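Local coordinates for protein catechol 1,2-dioxygenase (Pseudomonas putida, PDB 2AZQ) that probably catalyses the intradiol cleavage of catechol by molecular oxygen to cis,cis-muconate, using a bound ferric iron, at residues Q32-L35 against R36-D40; L74-L78 against G79-F83; P115-Q118 against G119-M123. All coordinates share one frame; numbering follows the deposited sequence.

All three contacts are local, each between neighbouring turns or arms of one continuous piece of chain. Contact 1 stays within helix 28-49 and is partly buried, with apolar i/i+4 pairs and a charged pair at the subunit boundary. Contact 2 is fully buried and joins helix 71-77 to helix 80-94 through a glycine; the hydrogen bonds between its segments are all backbone to backbone. Both contacts meet the second subunit, although their nearest atoms lie about 12 Å apart. Contact 3 belongs to the surface of the beta part, where two short strands at a bend meet mainly through one alanine-valine touch, about 47 Å from contact 1 between centres.

Contact 1: Q32-L35 against R36-D40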
loop_
_atom_site.group_PDB
_atom_site.type_symbol
_atom_site.label_atom_id
_atom_site.label_comp_id
_atom_site.label_asym_id
_atom_site.label_seq_id
_atom_site.Cartn_x
_atom_site.Cartn_y
_atom_site.Cartn_z
ATOM N N GLN A 32 -11.016 -15.052 7.093
ATOM C CA GLN A 32 -12.297 -14.680 6.500
ATOM C C GLN A 32 -12.179 -13.372 5.705
ATOM O O GLN A 32 -12.748 -13.252 4.618
ATOM C CB GLN A 32 -13.395 -14.568 7.571
ATOM C CG GLN A 32 -13.943 -15.934 8.093
ATOM C CD GLN A 32 -15.187 -16.535 7.314
ATOM O OE1 GLN A 32 -16.305 -15.973 7.346
ATOM N NE2 GLN A 32 -14.983 -17.680 6.643
ATOM N N ILE A 33 -11.431 -12.404 6.234
ATOM C CA ILE A 33 -11.247 -11.117 5.549
ATOM C C ILE A 33 -10.408 -11.261 4.236
ATOM O O ILE A 33 -10.770 -10.695 3.183
ATOM C CB ILE A 33 -10.593 -10.064 6.502
ATOM C CG1 ILE A 33 -11.503 -9.780 7.699
ATOM C CG2 ILE A 33 -10.395 -8.785 5.779
ATOM C CD1 ILE A 33 -10.852 -8.976 8.844
ATOM N N ILE A 34 -9.308 -12.014 4.287
ATOM C CA ILE A 34 -8.497 -12.228 3.089
ATOM C C ILE A 34 -9.248 -13.095 2.077
ATOM O O ILE A 34 -9.013 -12.963 0.891
ATOM C CB ILE A 34 -7.124 -12.941 3.376
ATOM C CG1 ILE A 34 -6.287 -12.140 4.361
ATOM C CG2 ILE A 34 -6.322 -13.068 2.085
ATOM C CD1 ILE A 34 -5.885 -10.800 3.827
ATOM N N LEU A 35 -10.136 -13.977 2.518
ATOM C CA LEU A 35 -10.864 -14.817 1.542
ATOM C C LEU A 35 -11.707 -13.816 0.740
ATOM O O LEU A 35 -11.761 -13.838 -0.493
ATOM C CB LEU A 35 -11.785 -15.845 2.242
ATOM C CG LEU A 35 -12.370 -17.075 1.510
ATOM C CD1 LEU A 35 -13.469 -17.776 2.338
ATOM C CD2 LEU A 35 -12.959 -16.642 0.207
ATOM N N ARG A 36 -12.331 -12.909 1.471
ATOM C CA ARG A 36 -13.171 -11.885 0.882
ATOM C C ARG A 36 -12.372 -10.887 0.014
ATOM O O ARG A 36 -12.723 -10.678 -1.157
ATOM C CB ARG A 36 -13.932 -11.181 2.020
ATOM C CG ARG A 36 -14.857 -10.052 1.628
ATOM C CD ARG A 36 -15.834 -10.432 0.567
ATOM N NE ARG A 36 -16.768 -9.331 0.324
ATOM C CZ ARG A 36 -17.947 -9.168 0.931
ATOM N NH1 ARG A 36 -18.369 -10.041 1.831
ATOM N NH2 ARG A 36 -18.685 -8.098 0.672
ATOM N N VAL A 37 -11.309 -10.286 0.566
ATOM C CA VAL A 37 -10.500 -9.329 -0.201
ATOM C C VAL A 37 -10.052 -9.942 -1.531
ATOM O O VAL A 37 -9.949 -9.238 -2.549
ATOM C CB VAL A 37 -9.247 -8.862 0.589
ATOM C CG1 VAL A 37 -8.378 -7.984 -0.281
ATOM C CG2 VAL A 37 -9.650 -8.044 1.773
ATOM N N LEU A 38 -9.793 -11.254 -1.534
ATOM C CA LEU A 38 -9.380 -11.926 -2.770
ATOM C C LEU A 38 -10.503 -12.159 -3.801
ATOM O O LEU A 38 -10.273 -11.991 -4.990
ATOM C CB LEU A 38 -8.681 -13.257 -2.458
ATOM C CG LEU A 38 -7.280 -13.205 -1.830
ATOM C CD1 LEU A 38 -6.904 -14.617 -1.347
ATOM C CD2 LEU A 38 -6.261 -12.639 -2.826
ATOM N N GLN A 39 -11.703 -12.535 -3.347
ATOM C CA GLN A 39 -12.838 -12.789 -4.242
ATOM C C GLN A 39 -13.280 -11.500 -4.898
ATOM O O GLN A 39 -13.662 -11.495 -6.075
ATOM C CB GLN A 39 -14.051 -13.326 -3.494
ATOM C CG GLN A 39 -13.879 -14.590 -2.696
ATOM C CD GLN A 39 -15.193 -14.986 -2.046
ATOM O OE1 GLN A 39 -16.201 -15.179 -2.736
ATOM N NE2 GLN A 39 -15.201 -15.088 -0.726
ATOM N N ASP A 40 -13.271 -10.417 -4.119
ATOM C CA ASP A 40 -13.660 -9.114 -4.642
ATOM C C ASP A 40 -12.588 -8.586 -5.597
ATOM O O ASP A 40 -12.899 -8.178 -6.713
ATOM C CB ASP A 40 -13.869 -8.101 -3.514
ATOM C CG ASP A 40 -15.101 -8.392 -2.667
ATOM O OD1 ASP A 40 -15.388 -7.612 -1.738
ATOM O OD2 ASP A 40 -15.784 -9.398 -2.932
#
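Ile33 with Val37, Ile34 with Leu38 and Leu35 with Gln39 are successive i/i+4 pairs of one alpha helix, 28-49, which runs unbroken through both segments. The backbone supplies four regular bonds, in which the N-H groups of Arg36, Val37, Leu38 and Gln39 go to the carbonyl oxygens of Gln32, Ile33, Ile34 and Leu35 in turn. The shortest of them runs from Val37 N to Ile33 O at 2.7 Å.

The apolar contacts are made by branch methyls. Ile33 CG2 lies 4.1 Å from Val37 CG2, on a side that also meets a bound phospholipid and Leu48 of the second subunit. One residue further along the helix, Ile34 CG2 touches Leu38 CD1 at 3.8 Å, the two side chains crossing obliquely. Leu38 in turn packs on Phe15 and Val18 of helix 9-19 and on Ile80 of the second subunit.

Gln39 has its CG anti to the carbonyl carbon and beside the backbone N (chi1 -57°), which sets CG itself 3.7 Å from Leu35 CD2. Leu35 also leans on Ala19, and Gln39 on Gln12. Putting an alanine at Gln39 would probably leave the Leu35 methyl without its neighbour one turn on and take away the touch on Gln12.

Charge enters through Arg36 and Asp40. The guanidinium is divided between two carboxylates: NH2 forms a salt bridge with Asp47 of the second subunit, whereas NE serves its own helix. That NE-H lies in the guanidinium plane and points at Asp40 OD1, 3.0 Å away on the syn side of the carboxylate, 29° out of its plane.

Contact 2: L74-L78 against G79-F83; sequences LAAGL and GIEHF
The carboxylate of Glu81 comes against Ala76 by one oxygen: OE2 stands 3.6 Å from Ala76 CB. Its other oxygen, OE1, faces different partners, accepting the backbone N-H of Gly107 and forming a salt bridge with Arg304. With CG anti to the backbone N (chi1 -157°) and the chain extended beyond it, the acid group is carried alongside the preceding helix. The imidazole of His82 is turned the other way and meets the ring of Phe14 of the second subunit edge-to-face. Two peptide carbonyls are also flat groups met from above their planes: Glu81 N bonds to Ala75 O at 3.2 Å, 58° out of plane, and Gly79 N to Ala76 O at 3.3 Å.

This second bond is the inner one of a Schellman motif that ends helix 71-77. The outer one runs from Ile80 N to Ala75 O at 2.8 Å and is weak, being strongly bent, so Ala75 O receives two N-H groups. Gly79 takes a positive phi, 79°, which a residue without CB adopts readily. Gly79 is also the N-cap of helix 80-94, whose first turn is closed by Phe83 N on Gly79 O at 3.0 Å.

Across this junction Ile80 lays its CG2 methyl on Ala75 CB at 3.7 Å. On the subunit boundary, Ile80 packs on Phe55 and Leu78 on Leu38, both of the second subunit, while the side chain of Ala76 lies about 9 Å from the bound ferric iron.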
loop_
_atom_site.group_PDB
_atom_site.type_symbol
_atom_site.label_atom_id
_atom_site.label_comp_id
_atom_site.label_asym_id
_atom_site.label_seq_id
_atom_site.Cartn_x
_atom_site.Cartn_y
_atom_site.Cartn_z
ATOM N N LEU A 74 -4.360 9.273 1.593
ATOM C CA LEU A 74 -5.188 8.830 0.497
ATOM C C LEU A 74 -6.573 8.370 0.985
ATOM O O LEU A 74 -7.574 8.667 0.332
ATOM C CB LEU A 74 -4.512 7.683 -0.240
ATOM C CG LEU A 74 -5.247 7.229 -1.496
ATOM C CD1 LEU A 74 -5.436 8.414 -2.480
ATOM C CD2 LEU A 74 -4.430 6.111 -2.094
ATOM N N ALA A 75 -6.656 7.652 2.108
ATOM C CA ALA A 75 -7.972 7.204 2.599
ATOM C C ALA A 75 -8.786 8.473 2.845
ATOM O O ALA A 75 -9.996 8.526 2.634
ATOM C CB ALA A 75 -7.828 6.371 3.916
ATOM N N ALA A 76 -8.081 9.511 3.278
ATOM C CA ALA A 76 -8.693 10.802 3.547
ATOM C C ALA A 76 -9.166 11.481 2.248
ATOM O O ALA A 76 -10.260 12.035 2.175
ATOM C CB ALA A 76 -7.699 11.689 4.264
ATOM N N GLY A 77 -8.330 11.426 1.223
ATOM C CA GLY A 77 -8.681 12.049 -0.030
ATOM C C GLY A 77 -9.772 11.311 -0.775
ATOM O O GLY A 77 -10.536 11.928 -1.527
ATOM N N LEU A 78 -9.861 9.995 -0.588
ATOM C CA LEU A 78 -10.896 9.246 -1.281
ATOM C C LEU A 78 -12.217 9.242 -0.503
ATOM O O LEU A 78 -13.196 8.600 -0.900
ATOM C CB LEU A 78 -10.419 7.826 -1.600
ATOM C CG LEU A 78 -9.140 7.773 -2.441
ATOM C CD1 LEU A 78 -9.141 6.493 -3.222
ATOM C CD2 LEU A 78 -9.064 8.905 -3.430
ATOM N N GLY A 79 -12.245 9.986 0.596
ATOM C CA GLY A 79 -13.465 10.097 1.362
ATOM C C GLY A 79 -13.744 8.918 2.247
ATOM O O GLY A 79 -14.820 8.837 2.856
ATOM N N ILE A 80 -12.775 8.008 2.318
ATOM C CA ILE A 80 -12.867 6.809 3.151
ATOM C C ILE A 80 -12.895 7.191 4.649
ATOM O O ILE A 80 -13.632 6.619 5.444
ATOM C CB ILE A 80 -11.664 5.842 2.825
ATOM C CG1 ILE A 80 -11.998 4.915 1.650
ATOM C CG2 ILE A 80 -11.277 5.050 4.052
ATOM C CD1 ILE A 80 -13.113 3.929 1.982
ATOM N N GLU A 81 -12.112 8.182 5.036
ATOM C CA GLU A 81 -12.125 8.563 6.436
ATOM C C GLU A 81 -13.476 9.210 6.796
ATOM O O GLU A 81 -14.073 8.895 7.845
ATOM C CB GLU A 81 -10.957 9.505 6.747
ATOM C CG GLU A 81 -10.602 9.488 8.193
ATOM C CD GLU A 81 -9.308 10.189 8.489
ATOM O OE1 GLU A 81 -8.995 10.379 9.687
ATOM O OE2 GLU A 81 -8.592 10.544 7.529
ATOM N N HIS A 82 -13.972 10.106 5.942
ATOM C CA HIS A 82 -15.273 10.717 6.238
ATOM C C HIS A 82 -16.344 9.620 6.355
ATOM O O HIS A 82 -17.173 9.633 7.303
ATOM C CB HIS A 82 -15.678 11.722 5.154
ATOM C CG HIS A 82 -17.047 12.308 5.345
ATOM N ND1 HIS A 82 -17.438 12.931 6.507
ATOM C CD2 HIS A 82 -18.101 12.404 4.504
ATOM C CE1 HIS A 82 -18.669 13.387 6.376
ATOM N NE2 HIS A 82 -19.094 13.083 5.169
ATOM N N PHE A 83 -16.315 8.678 5.400
ATOM C CA PHE A 83 -17.263 7.576 5.377
ATOM C C PHE A 83 -17.311 6.816 6.709
ATOM O O PHE A 83 -18.384 6.374 7.147
ATOM C CB PHE A 83 -16.926 6.589 4.262
ATOM C CG PHE A 83 -17.749 5.331 4.322
ATOM C CD1 PHE A 83 -19.104 5.349 3.994
ATOM C CD2 PHE A 83 -17.195 4.148 4.823
ATOM C CE1 PHE A 83 -19.898 4.217 4.167
ATOM C CE2 PHE A 83 -17.989 3.004 4.997
ATOM C CZ PHE A 83 -19.344 3.045 4.667
#

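Contact 3: P115-Q118 against G119-M123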
loop_
_atom_site.group_PDB
_atom_site.type_symbol
_atom_site.label_atom_id
_atom_site.label_comp_id
_atom_site.label_asym_id
_atom_site.label_seq_id
_atom_site.Cartn_x
_atom_site.Cartn_y
_atom_site.Cartn_z
ATOM N N PRO A 115 3.216 19.115 24.984
ATOM C CA PRO A 115 3.315 19.827 26.268
ATOM C C PRO A 115 1.941 20.059 26.896
ATOM O O PRO A 115 0.974 20.446 26.236
ATOM C CB PRO A 115 4.023 21.118 25.885
ATOM C CG PRO A 115 4.976 20.633 24.839
ATOM C CD PRO A 115 4.014 19.823 23.969
ATOM N N LEU A 116 1.891 19.831 28.191
ATOM C CA LEU A 116 0.672 19.921 28.966
ATOM C C LEU A 116 0.506 21.217 29.796
ATOM O O LEU A 116 1.455 21.676 30.458
ATOM C CB LEU A 116 0.672 18.680 29.843
ATOM C CG LEU A 116 -0.431 18.387 30.808
ATOM C CD1 LEU A 116 -1.789 18.653 30.169
ATOM C CD2 LEU A 116 -0.253 16.930 31.189
ATOM N N ALA A 117 -0.698 21.789 29.787
ATOM C CA ALA A 117 -0.927 23.041 30.522
ATOM C C ALA A 117 -2.308 23.215 31.159
ATOM O O ALA A 117 -3.318 22.775 30.600
ATOM C CB ALA A 117 -0.620 24.249 29.596
ATOM N N GLN A 118 -2.330 23.873 32.321
ATOM C CA GLN A 118 -3.559 24.149 33.074
ATOM C C GLN A 118 -4.243 25.385 32.486
ATOM O O GLN A 118 -3.604 26.413 32.326
ATOM C CB GLN A 118 -3.227 24.452 34.531
ATOM C CG GLN A 118 -2.271 23.464 35.182
ATOM C CD GLN A 118 -2.850 22.060 35.310
ATOM O OE1 GLN A 118 -3.282 21.455 34.328
ATOM N NE2 GLN A 118 -2.846 21.534 36.531
ATOM N N GLY A 119 -5.525 25.267 32.149
ATOM C CA GLY A 119 -6.301 26.372 31.606
ATOM C C GLY A 119 -5.819 27.329 30.520
ATOM O O GLY A 119 -6.609 27.715 29.672
ATOM N N GLU A 120 -4.555 27.733 30.554
ATOM C CA GLU A 120 -3.979 28.672 29.590
ATOM C C GLU A 120 -2.658 28.182 29.036
ATOM O O GLU A 120 -1.918 27.481 29.710
ATOM C CB GLU A 120 -3.705 30.040 30.252
ATOM C CG GLU A 120 -4.856 31.017 30.235
ATOM C CD GLU A 120 -4.493 32.377 30.835
ATOM O OE1 GLU A 120 -4.112 32.409 32.035
ATOM O OE2 GLU A 120 -4.598 33.410 30.112
ATOM N N VAL A 121 -2.340 28.595 27.820
ATOM C CA VAL A 121 -1.069 28.223 27.224
ATOM C C VAL A 121 -0.819 29.027 25.943
ATOM O O VAL A 121 -1.759 29.489 25.299
ATOM C CB VAL A 121 -1.040 26.676 26.890
ATOM C CG1 VAL A 121 -1.945 26.360 25.731
ATOM C CG2 VAL A 121 0.369 26.223 26.611
ATOM N N ARG A 122 0.441 29.248 25.598
ATOM C CA ARG A 122 0.734 29.889 24.321
ATOM C C ARG A 122 1.180 28.670 23.491
ATOM O O ARG A 122 1.895 27.801 24.004
ATOM C CB ARG A 122 1.876 30.894 24.422
ATOM C CG ARG A 122 2.305 31.414 23.067
ATOM C CD ARG A 122 3.268 32.570 23.177
ATOM N NE ARG A 122 3.714 33.060 21.869
ATOM C CZ ARG A 122 4.289 34.243 21.673
ATOM N NH1 ARG A 122 4.493 35.073 22.689
ATOM N NH2 ARG A 122 4.674 34.597 20.461
ATOM N N MET A 123 0.768 28.599 22.228
ATOM C CA MET A 123 1.117 27.463 21.380
ATOM C C MET A 123 2.258 27.634 20.363
ATOM O O MET A 123 2.845 26.636 19.953
ATOM C CB MET A 123 -0.129 26.990 20.614
ATOM C CG MET A 123 -1.238 26.434 21.458
ATOM S SD MET A 123 -2.579 25.919 20.379
ATOM C CE MET A 123 -1.782 24.582 19.527
#
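Ala117 and Val121 turn their CB atoms toward each other across the inside of a bend in the chain, and this pair carries the contact. Ala117 CB lies 3.7 Å from Val121 CB, and Val121 CG2 comes equally near the same methyl. The valine is turned so that CG2 is anti to its own nitrogen, while CG1 occupies the crowded position between N and the carbonyl carbon (chi1 71°). The branch point and CG2 therefore both bear on the alanine. Backbone joins in on the inner side, where Glu120 O sits 3.5 Å from Ala117 CB.

Gln118 and Glu120, which flank the glycine, direct their CB atoms away from the facing segment, and both are exposed. Gln118 is folded at chi2 and packs on Ile180; the Glu120 carboxylate makes a long, weak ion pair with Arg188.

Gly119 is the hinge, with a positive phi of 45°. Around it the strand directions change by enough to leave 116-118 and 120-122 at 134°, with their axes 5.9 Å apart at the closest. The approach of Glu120 N to Gln118 O is modelled too short to be trusted at this resolution.

The two arms do not pair with each other but go to different strands of the beta framework of the dioxygenase domain. Strand 116-118 runs parallel to strand 176-180, where Ala117 bonds by its backbone to Arg178 and Ile180. The weakly bonded strand 120-122 runs parallel to strand 186-192, and Gly119 spans both, with backbone bonds to Ile180 and Arg188.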